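Local coordinates for protein beta-xylosidase (Uncultured organism, PDB 4MLG) that probably removes single xylose units from the non-reducing ends of xylan-derived oligosaccharides, as a five-bladed beta-propeller enzyme of glycoside hydrolase family 43, at residues Met1-Leu7 against Ser302-Glu307; His31-Ser35 against Thr298-Ser302; Thr217-Glu223 against Tyr238-Thr243; Val268-His274 against Phe287-Val292. All coordinates share one frame; numbering follows the deposited sequence.

Contact 1: residues Met1-Leu7 against Ser302-Glu307; sequences MKEPRYL and SLKVAE
Val305 is the bump that the start of the chain closes around. Its CG1 methyl stands in a hollow walled by Leu7, whose CD2 lies 3.7 Å from it, and by Met1, whose CE comes to 3.8 Å. Met1 gets there by bending at its last torsion (chi3 58°), and its SD drops to 3.2 Å from the carbonyl O of Val305. Farther down, Leu7 lays CB against CD1 of Leu303. Between these fillings the backbones of Arg5 and Val305 form an antiparallel hydrogen-bonded pair, N to O both ways at 3.0 Å.

On the face opposite Val305, Tyr6 and Lys304 run side by side and point the same way. CB of Lys304 sits over one face of the ring, 4.2 Å from its centroid. The lysine chain bends at chi3 (-58°), which lays CE against CB of Pro4 and lets NZ donate to Tyr6 OH at 3.2 Å. Asp290, on the neighbouring strand 283-290, takes both polar ends. At the outer end the amino group of Met1 makes a weak salt bridge, 3.5 Å from OE1 of Glu307, and also bonds Glu60.

Strand 5-6 thus becomes the outermost strand of the blade built by the end of the chain, a joining of the two termini characteristic of ring closure in beta-propellers.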
# COMPACT_ATOMS: atom_id res chain seq x y z
N MET A 1 2.76 1.97 -44.80
CA MET A 1 3.27 3.30 -44.51
C MET A 1 4.80 3.35 -44.59
O MET A 1 5.49 2.64 -43.86
CB MET A 1 2.79 3.78 -43.14
CG MET A 1 2.94 2.76 -42.03
SD MET A 1 2.52 3.41 -40.40
CE MET A 1 0.83 3.93 -40.67
N LYS A 2 5.31 4.19 -45.49
CA LYS A 2 6.75 4.36 -45.64
C LYS A 2 7.28 5.29 -44.55
O LYS A 2 8.43 5.18 -44.13
CB LYS A 2 7.09 4.92 -47.02
CG LYS A 2 6.69 4.02 -48.17
CD LYS A 2 7.05 4.64 -49.51
CE LYS A 2 6.65 3.73 -50.67
NZ LYS A 2 6.98 4.34 -51.99
N GLU A 3 6.43 6.20 -44.10
CA GLU A 3 6.79 7.15 -43.05
C GLU A 3 5.83 7.01 -41.87
O GLU A 3 4.65 6.72 -42.06
CB GLU A 3 6.76 8.58 -43.59
CG GLU A 3 7.67 8.81 -44.78
CD GLU A 3 9.15 8.67 -44.44
OE1 GLU A 3 9.51 8.87 -43.26
OE2 GLU A 3 9.94 8.36 -45.35
N PRO A 4 6.34 7.22 -40.65
CA PRO A 4 5.53 7.18 -39.43
C PRO A 4 4.39 8.19 -39.47
O PRO A 4 4.60 9.34 -39.86
CB PRO A 4 6.53 7.55 -38.33
CG PRO A 4 7.85 7.17 -38.88
CD PRO A 4 7.77 7.44 -40.35
N ARG A 5 3.20 7.76 -39.06
CA ARG A 5 2.02 8.61 -39.13
C ARG A 5 1.54 9.03 -37.74
O ARG A 5 1.35 8.19 -36.87
CB ARG A 5 0.89 7.88 -39.87
CG ARG A 5 -0.44 8.62 -39.86
CD ARG A 5 -1.57 7.73 -40.34
NE ARG A 5 -2.87 8.40 -40.24
CZ ARG A 5 -4.03 7.81 -40.47
NH1 ARG A 5 -4.08 6.53 -40.80
NH2 ARG A 5 -5.16 8.50 -40.36
N TYR A 6 1.35 10.33 -37.55
CA TYR A 6 0.78 10.85 -36.32
C TYR A 6 -0.74 10.72 -36.35
O TYR A 6 -1.38 11.13 -37.32
CB TYR A 6 1.19 12.31 -36.10
CG TYR A 6 2.64 12.48 -35.68
CD1 TYR A 6 3.00 12.42 -34.34
CD2 TYR A 6 3.64 12.70 -36.62
CE1 TYR A 6 4.32 12.57 -33.95
CE2 TYR A 6 4.96 12.85 -36.24
CZ TYR A 6 5.29 12.79 -34.90
OH TYR A 6 6.61 12.94 -34.51
N LEU A 7 -1.31 10.15 -35.30
CA LEU A 7 -2.73 9.82 -35.28
C LEU A 7 -3.60 10.90 -34.65
O LEU A 7 -4.66 11.23 -35.17
CB LEU A 7 -2.95 8.48 -34.58
CG LEU A 7 -2.18 7.30 -35.17
CD1 LEU A 7 -2.41 6.04 -34.37
CD2 LEU A 7 -2.57 7.09 -36.63
N SER A 302 3.18 13.01 -28.27
CA SER A 302 2.19 12.76 -29.31
C SER A 302 2.38 11.36 -29.87
O SER A 302 3.47 11.00 -30.30
CB SER A 302 2.32 13.80 -30.42
OG SER A 302 2.26 15.11 -29.91
N LEU A 303 1.31 10.57 -29.86
CA LEU A 303 1.41 9.19 -30.32
C LEU A 303 1.53 9.07 -31.84
O LEU A 303 1.01 9.90 -32.58
CB LEU A 303 0.26 8.32 -29.78
CG LEU A 303 -1.19 8.80 -29.80
CD1 LEU A 303 -1.72 9.01 -31.20
CD2 LEU A 303 -2.06 7.80 -29.05
N LYS A 304 2.23 8.03 -32.28
CA LYS A 304 2.48 7.82 -33.70
C LYS A 304 2.63 6.34 -34.01
O LYS A 304 2.89 5.53 -33.11
CB LYS A 304 3.74 8.58 -34.12
CG LYS A 304 4.98 8.22 -33.32
CD LYS A 304 6.14 9.16 -33.63
CE LYS A 304 6.48 9.15 -35.11
NZ LYS A 304 7.61 10.06 -35.43
N VAL A 305 2.46 5.97 -35.27
CA VAL A 305 2.53 4.57 -35.67
C VAL A 305 3.49 4.35 -36.83
O VAL A 305 3.47 5.08 -37.82
CB VAL A 305 1.12 4.01 -36.01
CG1 VAL A 305 0.41 4.92 -37.00
CG2 VAL A 305 1.22 2.59 -36.53
N ALA A 306 4.34 3.33 -36.70
CA ALA A 306 5.26 2.95 -37.76
C ALA A 306 5.12 1.46 -38.04
O ALA A 306 4.91 0.66 -37.12
CB ALA A 306 6.69 3.28 -37.37
N GLU A 307 5.23 1.08 -39.31
CA GLU A 307 5.11 -0.31 -39.70
C GLU A 307 6.29 -1.14 -39.20
O GLU A 307 7.45 -0.75 -39.36
CB GLU A 307 4.98 -0.44 -41.22
CG GLU A 307 4.80 -1.87 -41.70
CD GLU A 307 4.50 -1.95 -43.18
OE1 GLU A 307 4.51 -0.90 -43.85
OE2 GLU A 307 4.25 -3.07 -43.68

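Contact 2: residues His31-Ser35 against Thr298-Ser302; sequences HDWES and TWLRS. With SO4 (sulfate ion), chain N.
Arg301 and Asp32 carry this contact, and the arginine can be followed outward atom by atom. From the start it runs along one oxygen of the aspartate: CB lies 3.3 Å from Asp32 OD2, and CG and CD follow at similar range. A turn at chi3 (-72°) then swings the guanidinium round the carboxylate. NE faces OD2 in a salt bridge whose modelled length is too short to be trusted. NH2 donates to Asp32 OD1 at 2.7 Å, nearly straight at 170°, in the guanidinium plane and on the syn lone pair. The two flat groups are nearly coplanar, 21° apart. NH1, at the far side, reaches only weakly to O1 of a sulfate ion at 3.4 Å, and weakly also to Thr272 and Asp15.

The backbone N of Arg301 adds a weak bond to OD2, and a water bridges OD1 to the carbonyl O of Trp299. Toward the surface, Trp299 NE1 is shared weakly between the two carboxylate oxygens of Glu34, 3.2 Å from OE1 and 3.0 Å from OE2. Leu300 fills in between, its CD2 3.8 Å from backbone atom C of Trp33.

A leucine in place of Arg301 would probably leave the buried carboxylate of Asp32 without its charged mate and the sulfate without one of its donors. With NE and NH2 both spent on Asp32, the guanidinium is probably fixed in its rotation, and NH1 is left turned to Thr272 of the neighbouring loop and to a sulfate that probably came from the crystallisation liquor.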
# COMPACT_ATOMS: atom_id res chain seq x y z
N HIS A 31 -2.96 10.35 -21.23
CA HIS A 31 -3.29 11.70 -21.70
C HIS A 31 -2.39 12.76 -21.08
O HIS A 31 -2.63 13.22 -19.96
CB HIS A 31 -4.76 12.02 -21.41
CG HIS A 31 -5.22 13.33 -21.98
ND1 HIS A 31 -6.47 13.85 -21.74
CD2 HIS A 31 -4.59 14.23 -22.78
CE1 HIS A 31 -6.59 15.01 -22.37
NE2 HIS A 31 -5.46 15.26 -23.01
N ASP A 32 -1.35 13.16 -21.81
CA ASP A 32 -0.45 14.21 -21.36
C ASP A 32 -1.10 15.59 -21.45
O ASP A 32 -1.72 15.93 -22.46
CB ASP A 32 0.84 14.20 -22.18
CG ASP A 32 1.81 13.12 -21.73
OD1 ASP A 32 1.80 12.78 -20.53
OD2 ASP A 32 2.58 12.63 -22.57
N TRP A 33 -0.95 16.37 -20.39
CA TRP A 33 -1.43 17.74 -20.37
C TRP A 33 -0.44 18.60 -19.60
O TRP A 33 0.33 18.08 -18.78
CB TRP A 33 -2.82 17.83 -19.72
CG TRP A 33 -2.81 17.61 -18.24
CD1 TRP A 33 -2.50 16.45 -17.58
CD2 TRP A 33 -3.13 18.57 -17.23
NE1 TRP A 33 -2.61 16.63 -16.23
CE2 TRP A 33 -2.99 17.93 -15.98
CE3 TRP A 33 -3.52 19.91 -17.25
CZ2 TRP A 33 -3.23 18.58 -14.77
CZ3 TRP A 33 -3.75 20.56 -16.05
CH2 TRP A 33 -3.61 19.90 -14.83
N GLU A 34 -0.44 19.90 -19.86
CA GLU A 34 0.49 20.80 -19.19
C GLU A 34 0.03 21.14 -17.78
O GLU A 34 -0.74 22.08 -17.58
CB GLU A 34 0.70 22.08 -20.01
CG GLU A 34 1.65 23.08 -19.36
CD GLU A 34 3.08 22.57 -19.27
OE1 GLU A 34 3.89 22.92 -20.15
OE2 GLU A 34 3.40 21.84 -18.31
N SER A 35 0.50 20.37 -16.81
CA SER A 35 0.32 20.73 -15.41
C SER A 35 1.31 21.84 -15.11
O SER A 35 2.37 21.91 -15.73
CB SER A 35 0.57 19.52 -14.51
OG SER A 35 1.88 19.02 -14.68
N THR A 298 9.31 16.83 -22.84
CA THR A 298 9.19 15.43 -22.42
C THR A 298 7.79 15.05 -21.93
O THR A 298 7.25 14.01 -22.32
CB THR A 298 10.21 15.10 -21.31
OG1 THR A 298 11.54 15.28 -21.82
CG2 THR A 298 10.05 13.67 -20.83
N TRP A 299 7.20 15.89 -21.09
CA TRP A 299 5.91 15.59 -20.48
C TRP A 299 4.73 15.83 -21.43
O TRP A 299 3.58 15.63 -21.05
CB TRP A 299 5.72 16.40 -19.19
CG TRP A 299 5.84 17.88 -19.39
CD1 TRP A 299 4.81 18.77 -19.52
CD2 TRP A 299 7.04 18.64 -19.48
NE1 TRP A 299 5.30 20.04 -19.69
CE2 TRP A 299 6.67 19.99 -19.67
CE3 TRP A 299 8.40 18.32 -19.43
CZ2 TRP A 299 7.61 21.01 -19.80
CZ3 TRP A 299 9.33 19.33 -19.56
CH2 TRP A 299 8.93 20.66 -19.74
N LEU A 300 5.03 16.24 -22.66
CA LEU A 300 4.01 16.44 -23.68
C LEU A 300 4.33 15.58 -24.90
O LEU A 300 5.16 15.94 -25.72
CB LEU A 300 3.91 17.91 -24.08
CG LEU A 300 3.55 18.91 -22.98
CD1 LEU A 300 3.48 20.31 -23.55
CD2 LEU A 300 2.23 18.52 -22.33
N ARG A 301 3.65 14.44 -25.00
CA ARG A 301 3.98 13.45 -26.02
C ARG A 301 2.83 13.23 -27.00
O ARG A 301 1.66 13.26 -26.62
CB ARG A 301 4.36 12.13 -25.35
CG ARG A 301 5.56 12.25 -24.41
CD ARG A 301 5.60 11.12 -23.39
NE ARG A 301 4.56 11.26 -22.37
CZ ARG A 301 4.42 10.44 -21.33
NH1 ARG A 301 5.26 9.42 -21.17
NH2 ARG A 301 3.44 10.63 -20.46
N SER A 302 3.18 13.01 -28.27
CA SER A 302 2.19 12.76 -29.31
C SER A 302 2.38 11.36 -29.87
O SER A 302 3.47 11.00 -30.30
CB SER A 302 2.32 13.80 -30.42
OG SER A 302 2.26 15.11 -29.91
S SO4 N . 5.34 6.40 -18.00
O1 SO4 N . 4.37 7.31 -18.60
O2 SO4 N . 5.74 5.39 -18.98
O3 SO4 N . 6.51 7.14 -17.56
O4 SO4 N . 4.72 5.73 -16.86
O HOH W 1 2.09 14.58 -18.71

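Contact 3: residues Thr217-Glu223 against Tyr238-Thr243; sequences TKRRFFE and YSTGDT
Tyr238 lies along the chain of Arg219 to Phe221, and its OH donates to the carbonyl O of Arg219 at 2.5 Å, in the carbonyl plane. The base of the side chain is packed too: Tyr238 CB lies at the edge of the Phe221 ring, 3.6 Å from its CD1, the two ring planes 51° apart. A phenylalanine here would probably keep that packing but leave the Arg219 carbonyl without its donor, and the loop before strand 223-230 less firmly held.

The buried half continues at Phe222. With chi1 at -170°, its ring swings out over Gly241, whose CA lies 3.8 Å from the ring centroid, over the face; a side chain at Gly241 would run into CG of Phe222. Edge-to-face against the ring comes Trp155.

Where strand 223-230 begins beside the end of strand 233-239, the antiparallel pair carries a classic beta bulge: Phe222 N and Glu223 N both donate to the carbonyl O of Ser239, at 3.1 and 3.2 Å, while Ser239 N returns a bond to Glu223 O. Ser239 OG then accepts from Gly241 N, an ST turn.

The solvent side belongs to Thr217, Lys218 and Thr243. Thr243 OG1 donates to Thr217 O at 2.7 Å, and CG of the exposed Lys218 merely brushes the methyl of Thr243. The buried Arg220 reaches out to Asp242 in a salt bridge, although the place of its NH2 is less sure.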
# COMPACT_ATOMS: atom_id res chain seq x y z
N THR A 217 22.80 -0.54 -18.96
CA THR A 217 21.61 0.30 -19.09
C THR A 217 21.06 0.37 -20.52
O THR A 217 20.00 0.95 -20.75
CB THR A 217 21.86 1.73 -18.58
OG1 THR A 217 22.89 2.35 -19.37
CG2 THR A 217 22.28 1.71 -17.12
N LYS A 218 21.77 -0.23 -21.47
CA LYS A 218 21.31 -0.24 -22.85
C LYS A 218 20.46 -1.47 -23.16
O LYS A 218 19.83 -1.55 -24.22
CB LYS A 218 22.50 -0.14 -23.82
CG LYS A 218 22.78 1.28 -24.29
CD LYS A 218 24.09 1.38 -25.05
CE LYS A 218 25.27 1.54 -24.11
NZ LYS A 218 26.52 1.86 -24.84
N ARG A 219 20.42 -2.41 -22.23
CA ARG A 219 19.66 -3.65 -22.40
C ARG A 219 18.79 -3.94 -21.19
O ARG A 219 17.77 -4.62 -21.30
CB ARG A 219 20.62 -4.82 -22.67
CG ARG A 219 21.46 -4.66 -23.92
CD ARG A 219 22.80 -5.36 -23.79
NE ARG A 219 22.69 -6.81 -23.95
CZ ARG A 219 23.64 -7.67 -23.59
NH1 ARG A 219 24.76 -7.23 -23.03
NH2 ARG A 219 23.47 -8.97 -23.79
N ARG A 220 19.21 -3.43 -20.03
CA ARG A 220 18.49 -3.62 -18.77
C ARG A 220 17.06 -3.09 -18.83
O ARG A 220 16.80 -2.04 -19.43
CB ARG A 220 19.26 -2.94 -17.63
CG ARG A 220 18.43 -2.57 -16.42
CD ARG A 220 18.57 -1.09 -16.09
NE ARG A 220 18.13 -0.25 -17.19
CZ ARG A 220 18.17 1.08 -17.18
NH1 ARG A 220 18.63 1.72 -16.12
NH2 ARG A 220 17.75 1.77 -18.24
N PHE A 221 16.13 -3.81 -18.21
CA PHE A 221 14.74 -3.39 -18.17
C PHE A 221 14.56 -2.11 -17.35
O PHE A 221 15.12 -1.97 -16.27
CB PHE A 221 13.86 -4.50 -17.59
CG PHE A 221 12.41 -4.10 -17.43
CD1 PHE A 221 11.55 -4.14 -18.51
CD2 PHE A 221 11.93 -3.69 -16.20
CE1 PHE A 221 10.22 -3.77 -18.37
CE2 PHE A 221 10.60 -3.32 -16.05
CZ PHE A 221 9.74 -3.36 -17.13
N PHE A 222 13.76 -1.19 -17.88
CA PHE A 222 13.43 0.04 -17.17
C PHE A 222 11.92 0.15 -16.96
O PHE A 222 11.46 0.28 -15.83
CB PHE A 222 13.95 1.27 -17.92
CG PHE A 222 13.86 2.56 -17.14
CD1 PHE A 222 14.91 2.97 -16.33
CD2 PHE A 222 12.72 3.35 -17.21
CE1 PHE A 222 14.83 4.15 -15.61
CE2 PHE A 222 12.64 4.53 -16.49
CZ PHE A 222 13.69 4.93 -15.69
N GLU A 223 11.16 0.08 -18.05
CA GLU A 223 9.71 0.18 -17.99
C GLU A 223 9.07 -0.24 -19.31
O GLU A 223 9.74 -0.77 -20.20
CB GLU A 223 9.28 1.61 -17.66
CG GLU A 223 9.62 2.62 -18.75
CD GLU A 223 9.10 4.01 -18.45
OE1 GLU A 223 8.71 4.26 -17.29
OE2 GLU A 223 9.09 4.85 -19.38
N TYR A 238 10.31 -3.83 -24.36
CA TYR A 238 10.34 -2.93 -23.21
C TYR A 238 11.15 -1.68 -23.48
O TYR A 238 11.84 -1.58 -24.50
CB TYR A 238 10.90 -3.66 -21.98
CG TYR A 238 12.28 -4.24 -22.19
CD1 TYR A 238 13.42 -3.54 -21.78
CD2 TYR A 238 12.46 -5.47 -22.80
CE1 TYR A 238 14.68 -4.07 -21.97
CE2 TYR A 238 13.72 -6.00 -23.00
CZ TYR A 238 14.82 -5.30 -22.58
OH TYR A 238 16.08 -5.82 -22.77
N SER A 239 11.08 -0.72 -22.56
CA SER A 239 11.86 0.51 -22.65
C SER A 239 13.07 0.46 -21.73
O SER A 239 13.01 -0.15 -20.66
CB SER A 239 10.99 1.72 -22.29
OG SER A 239 11.77 2.89 -22.14
N THR A 240 14.16 1.09 -22.15
CA THR A 240 15.40 1.07 -21.37
C THR A 240 15.65 2.40 -20.66
O THR A 240 16.71 2.61 -20.08
CB THR A 240 16.61 0.73 -22.25
OG1 THR A 240 16.80 1.76 -23.23
CG2 THR A 240 16.42 -0.61 -22.94
N GLY A 241 14.66 3.29 -20.72
CA GLY A 241 14.71 4.53 -19.96
C GLY A 241 15.79 5.52 -20.34
O GLY A 241 15.66 6.24 -21.33
N ASP A 242 16.86 5.56 -19.55
CA ASP A 242 17.90 6.57 -19.71
C ASP A 242 18.80 6.36 -20.93
O ASP A 242 19.70 7.16 -21.19
CB ASP A 242 18.74 6.69 -18.44
CG ASP A 242 19.41 5.38 -18.07
OD1 ASP A 242 18.90 4.31 -18.46
OD2 ASP A 242 20.45 5.42 -17.37
N THR A 243 18.56 5.28 -21.67
CA THR A 243 19.25 5.08 -22.94
C THR A 243 18.27 5.21 -24.10
O THR A 243 18.65 5.10 -25.26
CB THR A 243 19.97 3.72 -23.00
OG1 THR A 243 19.09 2.68 -22.58
CG2 THR A 243 21.20 3.73 -22.10

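Contact 4: residues Val268-His274 against Phe287-Val292; sequences VVGWTTH and FHHDCV. With CA (calcium ion), chain M; SO4 (sulfate ion), chain N.
A chi1 of 64° at His289 sets the ring between its own backbone N and carbonyl carbon and carries it across to Thr272 and His274. NE2 comes to 3.3 Å from Thr272 OG1, a weak bond in which either atom could be the donor, while CE1 meets His274 CB at 3.4 Å. The carbonyl O of His274 lies over one face of this ring, and ND1 is taken by the backbone N of Asp15.

His274 turns the other way. With chi1 at -153° its ring leads away from strand 283-290, and NE2 binds the calcium ion at 2.8 Å with the metal at the ring edge; Asp85 also binds it. ND1 donates weakly to a sulfate oxygen. Loop 268-274 thus joins strand 283-290 of a propeller blade to a metal site, consistent with the calcium seen near the axis in relatives of this family.

Farther along, the carbonyl O of Val269 accepts from Cys291 N at 2.6 Å, the donor well above the carbonyl plane. Gly270 passes 3.7 Å from Cys291 SG by its CA, close enough that a side chain would collide with the sulfur. Val269 CG2 and Val292 CG2 meet at 3.7 Å toward the outside.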
# COMPACT_ATOMS: atom_id res chain seq x y z
N VAL A 268 14.11 8.60 -29.54
CA VAL A 268 13.19 9.52 -30.19
C VAL A 268 13.24 10.90 -29.54
O VAL A 268 13.89 11.08 -28.51
CB VAL A 268 11.74 9.00 -30.11
CG1 VAL A 268 11.62 7.64 -30.78
CG2 VAL A 268 11.28 8.93 -28.66
N VAL A 269 12.57 11.87 -30.14
CA VAL A 269 12.48 13.20 -29.56
C VAL A 269 11.69 13.13 -28.26
O VAL A 269 10.50 12.82 -28.26
CB VAL A 269 11.82 14.21 -30.52
CG1 VAL A 269 11.54 15.52 -29.80
CG2 VAL A 269 12.71 14.44 -31.73
N GLY A 270 12.36 13.42 -27.15
CA GLY A 270 11.77 13.29 -25.84
C GLY A 270 12.52 12.25 -25.03
O GLY A 270 13.11 11.33 -25.60
N TRP A 271 12.50 12.39 -23.71
CA TRP A 271 13.25 11.50 -22.84
C TRP A 271 12.62 10.11 -22.79
O TRP A 271 13.32 9.10 -22.71
CB TRP A 271 13.32 12.08 -21.43
CG TRP A 271 14.37 11.45 -20.56
CD1 TRP A 271 15.63 11.92 -20.33
CD2 TRP A 271 14.25 10.24 -19.81
NE1 TRP A 271 16.30 11.08 -19.48
CE2 TRP A 271 15.48 10.04 -19.14
CE3 TRP A 271 13.23 9.30 -19.63
CZ2 TRP A 271 15.71 8.94 -18.31
CZ3 TRP A 271 13.46 8.21 -18.81
CH2 TRP A 271 14.69 8.04 -18.16
N THR A 272 11.30 10.05 -22.85
CA THR A 272 10.59 8.79 -22.71
C THR A 272 10.27 8.14 -24.05
O THR A 272 10.05 8.82 -25.05
CB THR A 272 9.27 8.97 -21.94
OG1 THR A 272 8.36 9.75 -22.72
CG2 THR A 272 9.52 9.68 -20.62
N THR A 273 10.26 6.81 -24.05
CA THR A 273 9.81 6.05 -25.21
C THR A 273 8.92 4.89 -24.74
O THR A 273 9.30 4.12 -23.86
CB THR A 273 10.99 5.56 -26.09
OG1 THR A 273 10.48 4.81 -27.20
CG2 THR A 273 11.96 4.70 -25.28
N HIS A 274 7.73 4.80 -25.32
CA HIS A 274 6.76 3.80 -24.90
C HIS A 274 6.06 3.25 -26.14
O HIS A 274 5.93 3.95 -27.14
CB HIS A 274 5.73 4.42 -23.96
CG HIS A 274 5.12 3.45 -23.00
ND1 HIS A 274 5.39 3.48 -21.65
CD2 HIS A 274 4.25 2.43 -23.20
CE1 HIS A 274 4.72 2.51 -21.05
NE2 HIS A 274 4.02 1.86 -21.97
N PHE A 287 3.13 1.09 -32.50
CA PHE A 287 2.58 2.32 -31.95
C PHE A 287 3.51 2.85 -30.87
O PHE A 287 3.94 2.10 -30.00
CB PHE A 287 1.19 2.08 -31.37
CG PHE A 287 0.15 1.72 -32.40
CD1 PHE A 287 -0.68 2.70 -32.93
CD2 PHE A 287 -0.00 0.41 -32.82
CE1 PHE A 287 -1.63 2.37 -33.88
CE2 PHE A 287 -0.96 0.08 -33.76
CZ PHE A 287 -1.77 1.06 -34.29
N HIS A 288 3.83 4.14 -30.94
CA HIS A 288 4.72 4.77 -29.96
C HIS A 288 4.48 6.27 -29.90
O HIS A 288 3.43 6.75 -30.33
CB HIS A 288 6.18 4.46 -30.28
CG HIS A 288 6.61 4.87 -31.65
ND1 HIS A 288 6.16 4.24 -32.79
CD2 HIS A 288 7.45 5.85 -32.07
CE1 HIS A 288 6.71 4.81 -33.85
NE2 HIS A 288 7.49 5.79 -33.44
N HIS A 289 5.44 7.02 -29.37
CA HIS A 289 5.31 8.47 -29.30
C HIS A 289 6.65 9.21 -29.31
O HIS A 289 7.69 8.64 -29.00
CB HIS A 289 4.50 8.89 -28.06
CG HIS A 289 5.15 8.53 -26.75
ND1 HIS A 289 4.49 7.82 -25.77
CD2 HIS A 289 6.38 8.81 -26.26
CE1 HIS A 289 5.30 7.66 -24.73
NE2 HIS A 289 6.45 8.25 -25.00
N ASP A 290 6.60 10.49 -29.67
CA ASP A 290 7.73 11.39 -29.49
C ASP A 290 7.24 12.81 -29.21
O ASP A 290 6.04 13.08 -29.27
CB ASP A 290 8.69 11.35 -30.69
CG ASP A 290 8.00 11.62 -32.01
OD1 ASP A 290 6.92 12.25 -32.02
OD2 ASP A 290 8.55 11.21 -33.05
N CYS A 291 8.17 13.71 -28.90
CA CYS A 291 7.79 15.06 -28.51
C CYS A 291 8.09 16.10 -29.59
O CYS A 291 8.51 17.21 -29.29
CB CYS A 291 8.48 15.44 -27.19
SG CYS A 291 8.21 14.24 -25.87
N VAL A 292 7.86 15.71 -30.84
CA VAL A 292 8.07 16.62 -31.97
C VAL A 292 7.04 17.76 -32.05
O VAL A 292 7.43 18.92 -32.20
CB VAL A 292 8.17 15.86 -33.32
CG1 VAL A 292 8.22 16.83 -34.48
CG2 VAL A 292 9.39 14.95 -33.33
CA CA M . 2.28 -0.31 -22.17
S SO4 N . 5.34 6.40 -18.00
O1 SO4 N . 4.37 7.31 -18.60
O2 SO4 N . 5.74 5.39 -18.98
O3 SO4 N . 6.51 7.14 -17.56
O4 SO4 N . 4.72 5.73 -16.86
O HOH W 2 8.14 6.43 -28.09

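Contacts 1 and 4 work on one sheet: strands 302-308 and 283-290 are neighbours in it, and Tyr6 OH in contact 1 reaches Asp290 OD1 in contact 4 at 2.6 Å. Contact 4 is the most buried of the four and holds a metal ligand, whereas contact 1 is a partly buried seam of backbone pairing, aliphatic packing and a lysine-tyrosine pair. Contact 2 shares Ser302 with contact 1 and meets contact 4 where Arg301 packs on Thr272 and His289; both touch the same sulfate. Its chemistry is charge, not sheet pairing. Contact 3 belongs to a different sheet, mixes aromatic packing with a bulge, and reaches contact 4 through Trp271.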